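Local coordinates for pmbA-related protein (Thermotoga maritima, PDB 1VL4) that is probably a metallopeptidase of the PmbA/TldD family and may modulate DNA gyrase, at residues A184-W198 with I213-S227. Sequence-based numbering, arbitrary orientation. Where two conformers were deposited one is given.
Sequences AMAIARDANPRSGSW and IGKRAAEEAISLIGS
A184, A186 and A188 turn their methyls onto the helix 210-223, which packs against a beta hairpin at the edge of the long antiparallel sheet; strand 194-202 forms one edge of that sheet within the chain. The A184 CB lies 4.0 Å from A217 CB, and the A188 CB reaches A221 CB at 3.7 Å, so alanine meets alanine and the helix sits close. Past the strand, D190 receives the backbone of the turn after the helix: G226 N donates to D190 OD2 at 3.1 Å, coming from above the carboxylate plane. R194 NE forms a salt bridge to the same OD2, modelled at a doubtful, very short 2.4 Å, and R194 NH1 pairs with E404. R194 lays CB against L224 CB at 3.9 Å, and its bend at chi2 (-60°) carries CD past L224 O, while S227 CB covers one guanidinium face. A leucine in place of R194 would probably leave the D190 carboxylate without its positive mate within the hairpin and E404 without this salt bridge. At G196 strand and helix backbones come closest, CA to CA 3.9 Å from A221; a side chain here would clash with the helix. Water 1 links S197 N to E220 OE1, a carboxylate also bridged to R240. W198 spreads its indole beneath R216, whose CB makes a CH-pi contact over the five-membered ring, 4.0 Å from its centroid, and whose guanidinium, salt-bridged to E212, lies 25° from parallel to the indole, with R216 NE 3.5 Å from W198 NE1.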
ATOM      1  N   ALA A 184       3.718   6.170  20.302  1.00 12.76           N
ATOM      2  CA  ALA A 184       5.002   5.703  20.783  1.00 12.08           C
ATOM      3  C   ALA A 184       4.982   4.194  20.980  1.00 13.15           C
ATOM      4  O   ALA A 184       3.943   3.621  21.366  1.00  8.88           O
ATOM      5  CB  ALA A 184       5.354   6.388  22.080  1.00 14.20           C
ATOM      6  N   MET A 185       6.120   3.565  20.708  1.00 14.63           N
ATOM      7  CA  MET A 185       6.292   2.118  20.937  1.00 18.31           C
ATOM      8  C   MET A 185       7.591   1.883  21.700  1.00 13.37           C
ATOM      9  O   MET A 185       8.657   2.398  21.308  1.00 13.10           O
ATOM     10  CB  MET A 185       6.288   1.323  19.608  1.00 14.65           C
ATOM     11  CG  MET A 185       6.198  -0.207  19.829  1.00 23.52           C
ATOM     12  SD  MET A 185       7.317  -1.099  18.749  1.00 37.65           S
ATOM     13  CE  MET A 185       7.927  -2.431  19.775  1.00 38.24           C
ATOM     14  N   ALA A 186       7.498   1.096  22.773  1.00 11.66           N
ATOM     15  CA  ALA A 186       8.640   0.783  23.594  1.00 10.60           C
ATOM     16  C   ALA A 186       8.908  -0.730  23.644  1.00 11.66           C
ATOM     17  O   ALA A 186       8.019  -1.536  23.428  1.00 10.17           O
ATOM     18  CB  ALA A 186       8.464   1.365  24.967  1.00 12.31           C
ATOM     19  N   ILE A 187      10.165  -1.093  23.839  1.00 10.90           N
ATOM     20  CA  ILE A 187      10.580  -2.511  24.068  1.00 11.53           C
ATOM     21  C   ILE A 187      11.199  -2.680  25.452  1.00 10.26           C
ATOM     22  O   ILE A 187      12.161  -1.978  25.789  1.00 14.08           O
ATOM     23  CB  ILE A 187      11.575  -2.993  22.992  1.00  8.48           C
ATOM     24  CG1 ILE A 187      10.897  -2.918  21.611  1.00 16.85           C
ATOM     25  CG2 ILE A 187      12.087  -4.429  23.304  1.00 13.95           C
ATOM     26  CD1 ILE A 187      11.750  -3.306  20.463  1.00 13.61           C
ATOM     27  N   ALA A 188      10.646  -3.638  26.239  1.00 12.90           N
ATOM     28  CA  ALA A 188      11.101  -3.953  27.597  1.00 12.45           C
ATOM     29  C   ALA A 188      11.991  -5.218  27.611  1.00 12.09           C
ATOM     30  O   ALA A 188      11.838  -6.130  26.797  1.00 11.86           O
ATOM     31  CB  ALA A 188       9.904  -4.142  28.513  1.00 15.05           C
ATOM     32  N   ARG A 189      12.959  -5.228  28.519  1.00 11.64           N
ATOM     33  CA  ARG A 189      13.898  -6.316  28.641  1.00 11.77           C
ATOM     34  C   ARG A 189      13.247  -7.569  29.229  1.00 11.64           C
ATOM     35  O   ARG A 189      12.654  -7.513  30.290  1.00 13.92           O
ATOM     36  CB  ARG A 189      15.036  -5.877  29.542  1.00 12.34           C
ATOM     37  CG  ARG A 189      16.086  -6.934  29.760  1.00 12.13           C
ATOM     38  CD  ARG A 189      17.127  -6.463  30.725  1.00 10.48           C
ATOM     39  NE  ARG A 189      18.003  -5.458  30.155  1.00 13.37           N
ATOM     40  CZ  ARG A 189      17.848  -4.139  30.313  1.00 15.26           C
ATOM     41  NH1 ARG A 189      16.882  -3.611  31.086  1.00 13.36           N
ATOM     42  NH2 ARG A 189      18.687  -3.334  29.721  1.00 17.42           N
ATOM     43  N   ASP A 190      13.369  -8.711  28.527  1.00 13.14           N
ATOM     44  CA  ASP A 190      12.870  -9.988  29.034  1.00 13.93           C
ATOM     45  C   ASP A 190      13.510 -11.156  28.254  1.00 15.35           C
ATOM     46  O   ASP A 190      14.158 -10.929  27.232  1.00 16.27           O
ATOM     47  CB  ASP A 190      11.328 -10.006  28.933  1.00 12.05           C
ATOM     48  CG  ASP A 190      10.677 -11.086  29.771  1.00 19.54           C
ATOM     49  OD1 ASP A 190      11.327 -11.606  30.695  1.00 20.80           O
ATOM     50  OD2 ASP A 190       9.492 -11.406  29.503  1.00 15.47           O
ATOM     51  N   ALA A 191      13.338 -12.387  28.732  1.00 14.08           N
ATOM     52  CA  ALA A 191      13.792 -13.591  28.005  1.00 16.34           C
ATOM     53  C   ALA A 191      13.525 -13.545  26.485  1.00 17.50           C
ATOM     54  O   ALA A 191      14.371 -13.955  25.670  1.00 14.88           O
ATOM     55  CB  ALA A 191      13.145 -14.815  28.604  1.00 14.06           C
ATOM     56  N   ASN A 192      12.318 -13.101  26.146  1.00 17.06           N
ATOM     57  CA  ASN A 192      11.954 -12.630  24.815  1.00 19.29           C
ATOM     58  C   ASN A 192      11.587 -11.170  25.016  1.00 19.60           C
ATOM     59  O   ASN A 192      10.786 -10.858  25.891  1.00 22.05           O
ATOM     60  CB  ASN A 192      10.717 -13.362  24.281  1.00 18.78           C
ATOM     61  CG  ASN A 192      10.903 -14.875  24.221  1.00 28.84           C
ATOM     62  OD1 ASN A 192      11.816 -15.367  23.581  1.00 20.96           O
ATOM     63  ND2 ASN A 192      10.010 -15.619  24.886  1.00 33.74           N
ATOM     64  N   PRO A 193      12.153 -10.260  24.224  1.00 20.91           N
ATOM     65  CA  PRO A 193      11.790  -8.853  24.422  1.00 19.72           C
ATOM     66  C   PRO A 193      10.288  -8.568  24.259  1.00 16.07           C
ATOM     67  O   PRO A 193       9.639  -9.149  23.390  1.00 17.22           O
ATOM     68  CB  PRO A 193      12.601  -8.130  23.346  1.00 19.60           C
ATOM     69  CG  PRO A 193      13.731  -9.058  23.038  1.00 23.14           C
ATOM     70  CD  PRO A 193      13.158 -10.432  23.163  1.00 20.78           C
ATOM     71  N   ARG A 194       9.757  -7.672  25.088  1.00 11.64           N
ATOM     72  CA  ARG A 194       8.325  -7.416  25.154  1.00 12.57           C
ATOM     73  C   ARG A 194       8.014  -6.061  24.553  1.00 12.14           C
ATOM     74  O   ARG A 194       8.540  -5.071  24.979  1.00 11.08           O
ATOM     75  CB  ARG A 194       7.844  -7.404  26.614  1.00  6.42           C
ATOM     76  CG  ARG A 194       8.286  -8.603  27.434  1.00  9.87           C
ATOM     77  CD  ARG A 194       7.745  -9.851  26.803  1.00 13.27           C
ATOM     78  NE  ARG A 194       8.160 -11.038  27.503  1.00 12.38           N
ATOM     79  CZ  ARG A 194       8.030 -12.260  27.010  1.00 21.98           C
ATOM     80  NH1 ARG A 194       7.438 -12.459  25.831  1.00 23.30           N
ATOM     81  NH2 ARG A 194       8.477 -13.289  27.709  1.00 16.51           N
ATOM     82  N   SER A 195       7.101  -5.995  23.608  1.00 17.82           N
ATOM     83  CA  SER A 195       6.742  -4.692  23.081  1.00 16.17           C
ATOM     84  C   SER A 195       5.422  -4.152  23.618  1.00 15.48           C
ATOM     85  O   SER A 195       4.510  -4.889  23.993  1.00 12.87           O
ATOM     86  CB  SER A 195       6.773  -4.702  21.539  1.00 20.31           C
ATOM     87  OG  SER A 195       5.957  -5.713  20.990  1.00 28.04           O
ATOM     88  N   GLY A 196       5.349  -2.826  23.656  1.00 14.84           N
ATOM     89  CA  GLY A 196       4.187  -2.099  24.110  1.00 12.64           C
ATOM     90  C   GLY A 196       4.073  -0.871  23.215  1.00 13.93           C
ATOM     91  O   GLY A 196       5.074  -0.408  22.651  1.00 13.46           O
ATOM     92  N   SER A 197       2.853  -0.386  23.038  1.00 11.90           N
ATOM     93  CA  SER A 197       2.644   0.878  22.335  1.00 13.21           C
ATOM     94  C   SER A 197       1.398   1.586  22.824  1.00 15.23           C
ATOM     95  O   SER A 197       0.540   0.999  23.533  1.00 11.58           O
ATOM     96  CB  SER A 197       2.604   0.661  20.827  1.00 15.04           C
ATOM     97  OG  SER A 197       1.444  -0.008  20.368  1.00 16.02           O
ATOM     98  N   TRP A 198       1.315   2.871  22.509  1.00 12.91           N
ATOM     99  CA  TRP A 198       0.129   3.642  22.821  1.00 12.24           C
ATOM    100  C   TRP A 198       0.046   4.815  21.837  1.00 13.90           C
ATOM    101  O   TRP A 198       1.075   5.310  21.393  1.00 13.12           O
ATOM    102  CB  TRP A 198       0.194   4.154  24.280  1.00 12.09           C
ATOM    103  CG  TRP A 198      -1.127   4.608  24.790  1.00 13.60           C
ATOM    104  CD1 TRP A 198      -1.567   5.876  24.924  1.00 15.83           C
ATOM    105  CD2 TRP A 198      -2.216   3.763  25.172  1.00 15.58           C
ATOM    106  NE1 TRP A 198      -2.873   5.887  25.350  1.00 21.65           N
ATOM    107  CE2 TRP A 198      -3.283   4.601  25.541  1.00 14.26           C
ATOM    108  CE3 TRP A 198      -2.376   2.378  25.264  1.00 19.90           C
ATOM    109  CZ2 TRP A 198      -4.498   4.108  25.986  1.00 18.33           C
ATOM    110  CZ3 TRP A 198      -3.585   1.884  25.722  1.00 18.81           C
ATOM    111  CH2 TRP A 198      -4.622   2.749  26.078  1.00 23.88           C
ATOM    112  N   ILE A 213       1.653   9.514  26.855  1.00 12.22           N
ATOM    113  CA  ILE A 213       1.703   8.572  25.762  1.00 14.71           C
ATOM    114  C   ILE A 213       2.974   7.712  25.839  1.00 13.07           C
ATOM    115  O   ILE A 213       2.925   6.501  25.612  1.00 14.81           O
ATOM    116  CB  ILE A 213       1.624   9.276  24.364  1.00 13.16           C
ATOM    117  CG1 ILE A 213       0.208   9.799  24.125  1.00 16.09           C
ATOM    118  CG2 ILE A 213       2.012   8.301  23.235  1.00 13.19           C
ATOM    119  CD1 ILE A 213       0.084  10.860  23.020  1.00 13.81           C
ATOM    120  N   GLY A 214       4.113   8.352  26.087  1.00 12.46           N
ATOM    121  CA  GLY A 214       5.375   7.640  26.245  1.00 12.43           C
ATOM    122  C   GLY A 214       5.351   6.733  27.466  1.00 11.70           C
ATOM    123  O   GLY A 214       5.773   5.588  27.400  1.00 11.58           O
ATOM    124  N   LYS A 215       4.832   7.262  28.564  1.00 15.16           N
ATOM    125  CA  LYS A 215       4.680   6.500  29.837  1.00 17.32           C
ATOM    126  C   LYS A 215       3.803   5.238  29.634  1.00 15.69           C
ATOM    127  O   LYS A 215       4.206   4.133  29.993  1.00 13.58           O
ATOM    128  CB  LYS A 215       4.080   7.424  30.894  1.00 18.08           C
ATOM    129  CG  LYS A 215       4.033   6.847  32.315  1.00 22.58           C
ATOM    130  CD  LYS A 215       3.098   7.631  33.230  1.00 25.72           C
ATOM    131  CE  LYS A 215       3.338   7.311  34.716  1.00 34.56           C
ATOM    132  NZ  LYS A 215       2.112   7.590  35.540  1.00 41.06           N
ATOM    133  N   ARG A 216       2.613   5.388  29.035  1.00 11.91           N
ATOM    134  CA  ARG A 216       1.815   4.208  28.649  1.00 14.25           C
ATOM    135  C   ARG A 216       2.478   3.176  27.730  1.00 14.83           C
ATOM    136  O   ARG A 216       2.281   1.997  27.936  1.00 15.43           O
ATOM    137  CB  ARG A 216       0.450   4.585  28.087  1.00 15.19           C
ATOM    138  CG  ARG A 216      -0.310   5.368  29.094  1.00 30.16           C
ATOM    139  CD  ARG A 216      -1.791   5.113  29.147  1.00 44.80           C
ATOM    140  NE  ARG A 216      -2.566   6.306  28.812  1.00 50.71           N
ATOM    141  CZ  ARG A 216      -3.834   6.506  29.174  1.00 53.36           C
ATOM    142  NH1 ARG A 216      -4.490   5.597  29.896  1.00 57.77           N
ATOM    143  NH2 ARG A 216      -4.457   7.614  28.804  1.00 57.07           N
ATOM    144  N   ALA A 217       3.226   3.606  26.724  1.00 13.24           N
ATOM    145  CA  ALA A 217       3.915   2.686  25.872  1.00 12.90           C
ATOM    146  C   ALA A 217       4.894   1.820  26.688  1.00 12.95           C
ATOM    147  O   ALA A 217       4.963   0.588  26.499  1.00 13.62           O
ATOM    148  CB  ALA A 217       4.633   3.461  24.775  1.00 13.54           C
ATOM    149  N   ALA A 218       5.624   2.449  27.616  1.00 14.13           N
ATOM    150  CA  ALA A 218       6.574   1.748  28.500  1.00 13.69           C
ATOM    151  C   ALA A 218       5.817   0.783  29.437  1.00 14.45           C
ATOM    152  O   ALA A 218       6.119  -0.401  29.485  1.00 15.76           O
ATOM    153  CB  ALA A 218       7.344   2.746  29.316  1.00 13.78           C
ATOM    154  N   GLU A 219       4.824   1.307  30.151  1.00 14.04           N
ATOM    155  CA  GLU A 219       3.930   0.496  31.024  1.00 15.17           C
ATOM    156  C   GLU A 219       3.377  -0.730  30.302  1.00 13.48           C
ATOM    157  O   GLU A 219       3.370  -1.820  30.841  1.00 13.97           O
ATOM    158  CB  GLU A 219       2.788   1.355  31.575  1.00 14.71           C
ATOM    159  CG  GLU A 219       3.251   2.379  32.616  1.00 19.16           C
ATOM    160  CD  GLU A 219       2.191   3.452  32.975  1.00 24.60           C
ATOM    161  OE1 GLU A 219       1.201   3.650  32.226  1.00 30.94           O
ATOM    162  OE2 GLU A 219       2.381   4.139  34.005  1.00 36.55           O
ATOM    163  N   GLU A 220       2.937  -0.542  29.066  1.00 12.80           N
ATOM    164  CA  GLU A 220       2.488  -1.642  28.232  1.00 12.31           C
ATOM    165  C   GLU A 220       3.554  -2.733  28.083  1.00 13.59           C
ATOM    166  O   GLU A 220       3.337  -3.901  28.435  1.00 15.40           O
ATOM    167  CB  GLU A 220       2.019  -1.123  26.883  1.00 13.46           C
ATOM    168  CG  GLU A 220       0.705  -0.325  26.926  1.00 17.12           C
ATOM    169  CD  GLU A 220      -0.527  -1.220  27.130  1.00 23.56           C
ATOM    170  OE1 GLU A 220      -0.810  -2.065  26.241  1.00 27.40           O
ATOM    171  OE2 GLU A 220      -1.222  -1.052  28.163  1.00 25.47           O
ATOM    172  N   ALA A 221       4.735  -2.341  27.649  1.00 12.34           N
ATOM    173  CA  ALA A 221       5.830  -3.278  27.461  1.00 12.91           C
ATOM    174  C   ALA A 221       6.265  -3.977  28.753  1.00 10.93           C
ATOM    175  O   ALA A 221       6.501  -5.187  28.772  1.00 12.23           O
ATOM    176  CB  ALA A 221       7.032  -2.543  26.824  1.00 15.01           C
ATOM    177  N   ILE A 222       6.386  -3.201  29.824  1.00  9.67           N
ATOM    178  CA  ILE A 222       6.902  -3.695  31.092  1.00  9.92           C
ATOM    179  C   ILE A 222       5.968  -4.729  31.724  1.00 10.88           C
ATOM    180  O   ILE A 222       6.411  -5.692  32.356  1.00 10.89           O
ATOM    181  CB  ILE A 222       7.113  -2.523  32.065  1.00  8.27           C
ATOM    182  CG1 ILE A 222       8.402  -1.777  31.728  1.00 12.63           C
ATOM    183  CG2 ILE A 222       7.193  -2.990  33.531  1.00 17.79           C
ATOM    184  CD1 ILE A 222       8.455  -0.348  32.273  1.00 10.63           C
ATOM    185  N   SER A 223       4.666  -4.502  31.565  0.50 12.93           N
ATOM    186  CA  SER A 223       3.659  -5.366  32.149  0.50 11.33           C
ATOM    187  C   SER A 223       3.692  -6.788  31.573  0.50 12.63           C
ATOM    188  O   SER A 223       3.183  -7.726  32.208  0.50  9.97           O
ATOM    189  CB  SER A 223       2.277  -4.757  31.988  0.50 11.33           C
ATOM    190  OG  SER A 223       1.869  -4.775  30.651  0.50  4.50           O
ATOM    191  N   LEU A 224       4.294  -6.942  30.392  1.00 11.88           N
ATOM    192  CA  LEU A 224       4.446  -8.256  29.764  1.00 12.95           C
ATOM    193  C   LEU A 224       5.724  -8.977  30.202  1.00 12.43           C
ATOM    194  O   LEU A 224       5.959 -10.126  29.802  1.00 13.36           O
ATOM    195  CB  LEU A 224       4.412  -8.138  28.239  1.00 12.75           C
ATOM    196  CG  LEU A 224       3.102  -7.622  27.677  1.00 15.65           C
ATOM    197  CD1 LEU A 224       3.289  -7.356  26.193  1.00 23.19           C
ATOM    198  CD2 LEU A 224       1.958  -8.593  27.943  1.00 14.73           C
ATOM    199  N   ILE A 225       6.545  -8.334  31.022  1.00 11.25           N
ATOM    200  CA  ILE A 225       7.745  -9.010  31.508  1.00 13.10           C
ATOM    201  C   ILE A 225       7.295 -10.146  32.397  1.00 15.25           C
ATOM    202  O   ILE A 225       6.436  -9.938  33.258  1.00 14.70           O
ATOM    203  CB  ILE A 225       8.650  -8.067  32.295  1.00 13.33           C
ATOM    204  CG1 ILE A 225       9.179  -6.950  31.367  1.00 12.79           C
ATOM    205  CG2 ILE A 225       9.780  -8.859  32.988  1.00 15.64           C
ATOM    206  CD1 ILE A 225       9.924  -5.887  32.144  1.00 13.84           C
ATOM    207  N   GLY A 226       7.894 -11.327  32.190  1.00 17.52           N
ATOM    208  CA  GLY A 226       7.516 -12.554  32.880  1.00 18.81           C
ATOM    209  C   GLY A 226       6.311 -13.257  32.264  1.00 18.73           C
ATOM    210  O   GLY A 226       5.669 -14.084  32.913  1.00 20.14           O
ATOM    211  N   SER A 227       5.977 -12.920  31.029  1.00 17.76           N
ATOM    212  CA  SER A 227       4.936 -13.628  30.320  1.00 17.25           C
ATOM    213  C   SER A 227       5.233 -15.123  30.287  1.00 20.27           C
ATOM    214  O   SER A 227       6.382 -15.545  30.378  1.00 20.66           O
ATOM    215  CB  SER A 227       4.748 -13.082  28.913  1.00 16.64           C
ATOM    216  OG  SER A 227       4.070 -11.837  28.953  1.00 14.94           O
TER
HETATM  217  O   HOH W   1       0.636  -2.237  23.665  1.00 15.68           O